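Local coordinates for protein inositol 2-dehydrogenase/D-chiro-inositol 3-dehydrogenase (Lactobacillus casei, PDB 4MIY) that oxidises myo-inositol and D-chiro-inositol to their keto forms, passing the hydride to NAD held in a Rossmann-fold domain, at residues Glu29-Glu42 with Leu50-Leu62. Numbering follows the deposited sequence.
Sequences EVVAVTDIDHEAAE and LNAKVYPDDTSLL. With NAD (nicotinamide-adenine-dinucleotide), chain E.
Val33 and Val54 pair in parallel register where strand 28-34 meets the short edge strand 53-54, a beta-alpha-beta unit closed through helix 38-47. Three backbone bonds lace the strands, Lys53 N to Val31 O, Val33 N to Lys53 O and Tyr55 N to Val33 O. Val54 serves two layers: CG2 lies 4.0 Å from Val33 CG2, while CG1, anti to the backbone N (chi1 177°), reaches under the helix to Ala41 CB and comes within 3.4 Å of His38 NE2, oblique to the imidazole ring. On the sheet face of Ala32, Tyr55 turns its ring edge to that methyl, CE2 3.6 Å from Ala32 CB, with Lys53 CG above one ring face and Leu61 CA above the opposite one, both offset toward the rim; its hydroxyl is hydrogen-bonded to Asp64. Beyond these bonds Thr34 adds a side-chain bond: with OG1 anti to the backbone N (chi1 -173°), the hydroxyl donates to Tyr55 O at 2.7 Å from above the carbonyl plane. Next along, Asp35 turns its carboxylate to the diol of the NAD adenosine ribose, OD1 accepting from NAD O2B at 2.8 Å and OD2 from NAD O3B at 2.6 Å, while Asp37 N closes an Asx turn on OD1 and Thr10 N reaches OD2. With Asp35 cut back to an alanine, both ribose hydroxyls would probably lose their acceptor and the Asx turn its anchor. An acidic residue gripping both hydroxyls is consistent with preference for NAD over NADP, whose 2'-phosphate it would probably repel.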
loop_
_atom_site.group_PDB
_atom_site.type_symbol
_atom_site.label_atom_id
_atom_site.label_comp_id
_atom_site.label_asym_id
_atom_site.label_seq_id
_atom_site.Cartn_x
_atom_site.Cartn_y
_atom_site.Cartn_z
ATOM N N GLU A 29 -5.828 -30.199 29.299
ATOM C CA GLU A 29 -6.377 -29.745 30.586
ATOM C C GLU A 29 -5.262 -29.514 31.571
ATOM O O GLU A 29 -4.389 -30.321 31.688
ATOM C CB GLU A 29 -7.338 -30.768 31.178
ATOM C CG GLU A 29 -7.844 -30.407 32.530
ATOM C CD GLU A 29 -8.706 -31.492 33.138
ATOM O OE1 GLU A 29 -8.573 -32.633 32.719
ATOM O OE2 GLU A 29 -9.501 -31.188 34.037
ATOM N N VAL A 30 -5.318 -28.378 32.261
ATOM C CA VAL A 30 -4.365 -28.073 33.302
ATOM C C VAL A 30 -4.855 -28.724 34.587
ATOM O O VAL A 30 -5.885 -28.396 35.081
ATOM C CB VAL A 30 -4.172 -26.577 33.534
ATOM C CG1 VAL A 30 -3.073 -26.357 34.472
ATOM C CG2 VAL A 30 -3.791 -25.910 32.276
ATOM N N VAL A 31 -4.075 -29.687 35.062
ATOM C CA VAL A 31 -4.416 -30.473 36.231
ATOM C C VAL A 31 -3.471 -30.271 37.408
ATOM O O VAL A 31 -3.711 -30.791 38.459
ATOM C CB VAL A 31 -4.457 -31.989 35.895
ATOM C CG1 VAL A 31 -5.340 -32.255 34.740
ATOM C CG2 VAL A 31 -3.123 -32.479 35.609
ATOM N N ALA A 32 -2.419 -29.493 37.233
ATOM C CA ALA A 32 -1.498 -29.186 38.321
ATOM C C ALA A 32 -0.803 -27.876 38.041
ATOM O O ALA A 32 -0.608 -27.525 36.906
ATOM C CB ALA A 32 -0.503 -30.233 38.479
ATOM N N VAL A 33 -0.424 -27.195 39.109
ATOM C CA VAL A 33 0.324 -25.960 39.034
ATOM C C VAL A 33 1.251 -25.836 40.217
ATOM O O VAL A 33 1.010 -26.419 41.242
ATOM C CB VAL A 33 -0.609 -24.691 39.013
ATOM C CG1 VAL A 33 -1.463 -24.683 37.844
ATOM C CG2 VAL A 33 -1.473 -24.632 40.201
ATOM N N THR A 34 2.327 -25.094 40.046
ATOM C CA THR A 34 3.145 -24.676 41.158
ATOM C C THR A 34 3.777 -23.316 40.884
ATOM O O THR A 34 4.065 -22.977 39.770
ATOM C CB THR A 34 4.220 -25.721 41.505
ATOM O OG1 THR A 34 4.899 -25.350 42.700
ATOM C CG2 THR A 34 5.234 -25.880 40.430
ATOM N N ASP A 35 4.021 -22.564 41.944
ATOM C CA ASP A 35 4.665 -21.274 41.852
ATOM C C ASP A 35 5.415 -21.095 43.192
ATOM O O ASP A 35 4.977 -21.602 44.190
ATOM C CB ASP A 35 3.574 -20.225 41.660
ATOM C CG ASP A 35 4.105 -18.865 41.201
ATOM O OD1 ASP A 35 4.628 -18.135 42.014
ATOM O OD2 ASP A 35 3.969 -18.508 40.031
ATOM N N ILE A 36 6.540 -20.418 43.221
ATOM C CA ILE A 36 7.136 -20.125 44.518
ATOM C C ILE A 36 6.343 -19.159 45.299
ATOM O O ILE A 36 6.594 -18.995 46.474
ATOM C CB ILE A 36 8.493 -19.569 44.410
ATOM C CG1 ILE A 36 8.454 -18.219 43.683
ATOM C CG2 ILE A 36 9.405 -20.572 43.819
ATOM C CD1 ILE A 36 9.782 -17.704 43.353
ATOM N N ASP A 37 5.401 -18.506 44.651
ATOM C CA ASP A 37 4.414 -17.704 45.296
ATOM C C ASP A 37 3.141 -18.485 45.334
ATOM O O ASP A 37 2.310 -18.387 44.479
ATOM C CB ASP A 37 4.234 -16.381 44.573
ATOM C CG ASP A 37 3.127 -15.495 45.158
ATOM O OD1 ASP A 37 2.330 -15.931 45.964
ATOM O OD2 ASP A 37 3.036 -14.343 44.756
ATOM N N HIS A 38 2.979 -19.248 46.399
ATOM C CA HIS A 38 1.869 -20.158 46.537
ATOM C C HIS A 38 0.535 -19.545 46.286
ATOM O O HIS A 38 -0.384 -20.169 45.825
ATOM C CB HIS A 38 1.890 -20.790 47.925
ATOM C CG HIS A 38 1.201 -22.109 47.979
ATOM N ND1 HIS A 38 -0.123 -22.234 48.317
ATOM C CD2 HIS A 38 1.639 -23.353 47.687
ATOM C CE1 HIS A 38 -0.465 -23.503 48.254
ATOM N NE2 HIS A 38 0.586 -24.204 47.882
ATOM N N GLU A 39 0.458 -18.279 46.581
ATOM C CA GLU A 39 -0.720 -17.518 46.418
ATOM C C GLU A 39 -1.031 -17.274 44.942
ATOM O O GLU A 39 -2.174 -17.209 44.552
ATOM C CB GLU A 39 -0.452 -16.189 47.067
ATOM C CG GLU A 39 -1.423 -15.174 46.770
ATOM C CD GLU A 39 -2.637 -15.380 47.568
ATOM O OE1 GLU A 39 -2.466 -15.853 48.711
ATOM O OE2 GLU A 39 -3.752 -15.077 47.077
ATOM N N ALA A 40 0.007 -17.121 44.148
ATOM C CA ALA A 40 -0.168 -16.974 42.734
ATOM C C ALA A 40 -0.737 -18.265 42.173
ATOM O O ALA A 40 -1.652 -18.240 41.393
ATOM C CB ALA A 40 1.130 -16.637 42.106
ATOM N N ALA A 41 -0.223 -19.382 42.625
ATOM C CA ALA A 41 -0.690 -20.669 42.157
ATOM C C ALA A 41 -2.127 -20.889 42.478
ATOM O O ALA A 41 -2.882 -21.339 41.665
ATOM C CB ALA A 41 0.154 -21.762 42.671
ATOM N N GLU A 42 -2.519 -20.503 43.679
ATOM C CA GLU A 42 -3.875 -20.664 44.085
ATOM C C GLU A 42 -4.841 -19.796 43.316
ATOM O O GLU A 42 -5.943 -20.194 43.050
ATOM C CB GLU A 42 -3.997 -20.443 45.600
ATOM C CG GLU A 42 -3.571 -21.652 46.420
ATOM C CD GLU A 42 -3.505 -21.355 47.905
ATOM O OE1 GLU A 42 -4.004 -20.301 48.308
ATOM O OE2 GLU A 42 -2.939 -22.162 48.650
ATOM N N LEU A 50 -10.040 -24.296 37.433
ATOM C CA LEU A 50 -9.367 -25.502 37.118
ATOM C C LEU A 50 -9.694 -26.566 38.139
ATOM O O LEU A 50 -9.886 -26.272 39.288
ATOM C CB LEU A 50 -7.883 -25.249 37.175
ATOM C CG LEU A 50 -7.246 -24.248 36.233
ATOM C CD1 LEU A 50 -5.819 -24.302 36.372
ATOM C CD2 LEU A 50 -7.603 -24.542 34.825
ATOM N N ASN A 51 -9.779 -27.796 37.675
ATOM C CA ASN A 51 -9.761 -28.941 38.537
ATOM C C ASN A 51 -8.332 -29.383 38.637
ATOM O O ASN A 51 -7.883 -30.203 37.873
ATOM C CB ASN A 51 -10.671 -30.050 37.999
ATOM C CG ASN A 51 -10.569 -31.323 38.807
ATOM O OD1 ASN A 51 -11.084 -31.400 39.889
ATOM N ND2 ASN A 51 -9.898 -32.320 38.273
ATOM N N ALA A 52 -7.591 -28.791 39.554
ATOM C CA ALA A 52 -6.166 -29.001 39.587
ATOM C C ALA A 52 -5.558 -28.964 40.974
ATOM O O ALA A 52 -6.023 -28.247 41.814
ATOM C CB ALA A 52 -5.486 -27.939 38.723
ATOM N N LYS A 53 -4.475 -29.696 41.151
ATOM C CA LYS A 53 -3.671 -29.662 42.360
ATOM C C LYS A 53 -2.641 -28.555 42.387
ATOM O O LYS A 53 -1.966 -28.290 41.425
ATOM C CB LYS A 53 -2.962 -30.990 42.615
ATOM C CG LYS A 53 -1.951 -30.964 43.758
ATOM C CD LYS A 53 -1.756 -32.311 44.489
ATOM C CE LYS A 53 -2.096 -32.208 45.991
ATOM N NZ LYS A 53 -1.164 -31.338 46.703
ATOM N N VAL A 54 -2.506 -27.942 43.550
ATOM C CA VAL A 54 -1.428 -27.024 43.766
ATOM C C VAL A 54 -0.283 -27.709 44.455
ATOM O O VAL A 54 -0.409 -28.073 45.581
ATOM C CB VAL A 54 -1.883 -25.817 44.566
ATOM C CG1 VAL A 54 -0.754 -24.948 44.815
ATOM C CG2 VAL A 54 -2.986 -25.089 43.841
ATOM N N TYR A 55 0.817 -27.914 43.771
ATOM C CA TYR A 55 2.004 -28.505 44.349
ATOM C C TYR A 55 2.945 -27.460 44.936
ATOM O O TYR A 55 3.075 -26.373 44.422
ATOM C CB TYR A 55 2.758 -29.325 43.329
ATOM C CG TYR A 55 2.086 -30.607 42.959
ATOM C CD1 TYR A 55 2.265 -31.722 43.713
ATOM C CD2 TYR A 55 1.275 -30.699 41.843
ATOM C CE1 TYR A 55 1.657 -32.883 43.398
ATOM C CE2 TYR A 55 0.665 -31.856 41.522
ATOM C CZ TYR A 55 0.869 -32.949 42.290
ATOM O OH TYR A 55 0.271 -34.131 41.988
ATOM N N PRO A 56 3.591 -27.796 46.044
ATOM C CA PRO A 56 4.465 -26.843 46.719
ATOM C C PRO A 56 5.710 -26.530 45.932
ATOM O O PRO A 56 6.260 -25.494 46.122
ATOM C CB PRO A 56 4.828 -27.572 48.012
ATOM C CG PRO A 56 4.424 -28.975 47.816
ATOM C CD PRO A 56 3.357 -29.014 46.835
ATOM N N ASP A 57 6.149 -27.419 45.067
ATOM C CA ASP A 57 7.298 -27.161 44.248
ATOM C C ASP A 57 7.309 -27.911 42.917
ATOM O O ASP A 57 6.419 -28.668 42.633
ATOM C CB ASP A 57 8.577 -27.444 45.030
ATOM C CG ASP A 57 8.811 -28.904 45.272
ATOM O OD1 ASP A 57 7.862 -29.687 45.262
ATOM O OD2 ASP A 57 9.974 -29.254 45.457
ATOM N N ASP A 58 8.350 -27.688 42.141
ATOM C CA ASP A 58 8.455 -28.326 40.858
ATOM C C ASP A 58 8.753 -29.803 41.017
ATOM O O ASP A 58 8.257 -30.610 40.271
ATOM C CB ASP A 58 9.423 -27.582 39.932
ATOM C CG ASP A 58 10.800 -27.535 40.447
ATOM O OD1 ASP A 58 10.992 -27.849 41.622
ATOM O OD2 ASP A 58 11.707 -27.198 39.676
ATOM N N THR A 59 9.537 -30.161 42.027
ATOM C CA THR A 59 9.933 -31.552 42.188
ATOM C C THR A 59 8.717 -32.438 42.452
ATOM O O THR A 59 8.561 -33.492 41.878
ATOM C CB THR A 59 10.998 -31.742 43.313
ATOM O OG1 THR A 59 12.239 -31.156 42.926
ATOM C CG2 THR A 59 11.256 -33.188 43.512
ATOM N N SER A 60 7.833 -31.974 43.290
ATOM C CA SER A 60 6.677 -32.748 43.607
ATOM C C SER A 60 5.662 -32.808 42.464
ATOM O O SER A 60 4.868 -33.720 42.386
ATOM C CB SER A 60 6.005 -32.193 44.845
ATOM O OG SER A 60 5.771 -30.824 44.730
ATOM N N LEU A 61 5.670 -31.799 41.610
ATOM C CA LEU A 61 4.699 -31.765 40.523
ATOM C C LEU A 61 5.124 -32.808 39.549
ATOM O O LEU A 61 4.323 -33.543 39.043
ATOM C CB LEU A 61 4.613 -30.376 39.858
ATOM C CG LEU A 61 3.643 -30.167 38.680
ATOM C CD1 LEU A 61 3.089 -28.785 38.691
ATOM C CD2 LEU A 61 4.302 -30.415 37.393
ATOM N N LEU A 62 6.414 -32.857 39.332
ATOM C CA LEU A 62 6.999 -33.714 38.355
ATOM C C LEU A 62 6.941 -35.186 38.696
ATOM O O LEU A 62 7.218 -36.004 37.870
ATOM C CB LEU A 62 8.430 -33.320 38.112
ATOM C CG LEU A 62 8.633 -32.023 37.327
ATOM C CD1 LEU A 62 10.082 -31.608 37.369
ATOM C CD2 LEU A 62 8.215 -32.174 35.890
HETATM P PA NAD E . 6.362 -13.203 35.807
HETATM O O1A NAD E . 7.364 -12.670 36.708
HETATM O O2A NAD E . 5.094 -12.650 35.702
HETATM O O5B NAD E . 5.938 -14.670 36.232
HETATM C C5B NAD E . 6.814 -15.664 36.575
HETATM C C4B NAD E . 6.190 -16.528 37.679
HETATM O O4B NAD E . 7.152 -17.496 38.005
HETATM C C3B NAD E . 5.994 -15.823 39.014
HETATM O O3B NAD E . 4.734 -16.074 39.485
HETATM C C2B NAD E . 7.065 -16.366 39.919
HETATM O O2B NAD E . 6.679 -16.389 41.273
HETATM C C1B NAD E . 7.208 -17.752 39.416
HETATM N N9A NAD E . 8.477 -18.384 39.699
HETATM C C8A NAD E . 9.665 -17.866 39.696
HETATM N N7A NAD E . 10.613 -18.768 39.912
HETATM C C5A NAD E . 10.000 -19.927 40.059
HETATM C C6A NAD E . 10.362 -21.301 40.343
HETATM N N6A NAD E . 11.599 -21.704 40.490
HETATM N N1A NAD E . 9.387 -22.180 40.371
HETATM C C2A NAD E . 8.151 -21.876 40.227
HETATM N N3A NAD E . 7.742 -20.645 40.007
HETATM C C4A NAD E . 8.614 -19.661 39.909
HETATM O O3 NAD E . 7.142 -13.346 34.441
HETATM P PN NAD E . 6.513 -13.749 32.984
HETATM O O1N NAD E . 6.347 -12.529 32.205
HETATM O O2N NAD E . 5.272 -14.410 33.158
HETATM O O5D NAD E . 7.629 -14.502 32.270
HETATM C C5D NAD E . 7.816 -15.867 32.553
HETATM C C4D NAD E . 8.653 -16.524 31.505
HETATM O O4D NAD E . 7.953 -16.404 30.279
HETATM C C3D NAD E . 9.976 -15.851 31.359
HETATM O O3D NAD E . 10.918 -16.828 31.042
HETATM C C2D NAD E . 9.696 -14.935 30.172
HETATM O O2D NAD E . 10.898 -14.706 29.543
HETATM C C1D NAD E . 8.787 -15.790 29.333
HETATM N N1N NAD E . 8.009 -15.001 28.378
HETATM C C2N NAD E . 8.084 -15.274 27.078
HETATM C C3N NAD E . 7.413 -14.544 26.119
HETATM C C7N NAD E . 7.515 -14.901 24.654
HETATM O O7N NAD E . 7.817 -15.994 24.293
HETATM N N7N NAD E . 7.217 -13.973 23.839
HETATM C C4N NAD E . 6.585 -13.522 26.550
HETATM C C5N NAD E . 6.528 -13.283 27.904
HETATM C C6N NAD E . 7.260 -14.030 28.789
HETATM O O HOH W 1 -8.687 -28.354 35.091
HETATM O O HOH W 2 2.596 -23.656 44.594
HETATM O O HOH W 3 0.698 -27.160 47.748
#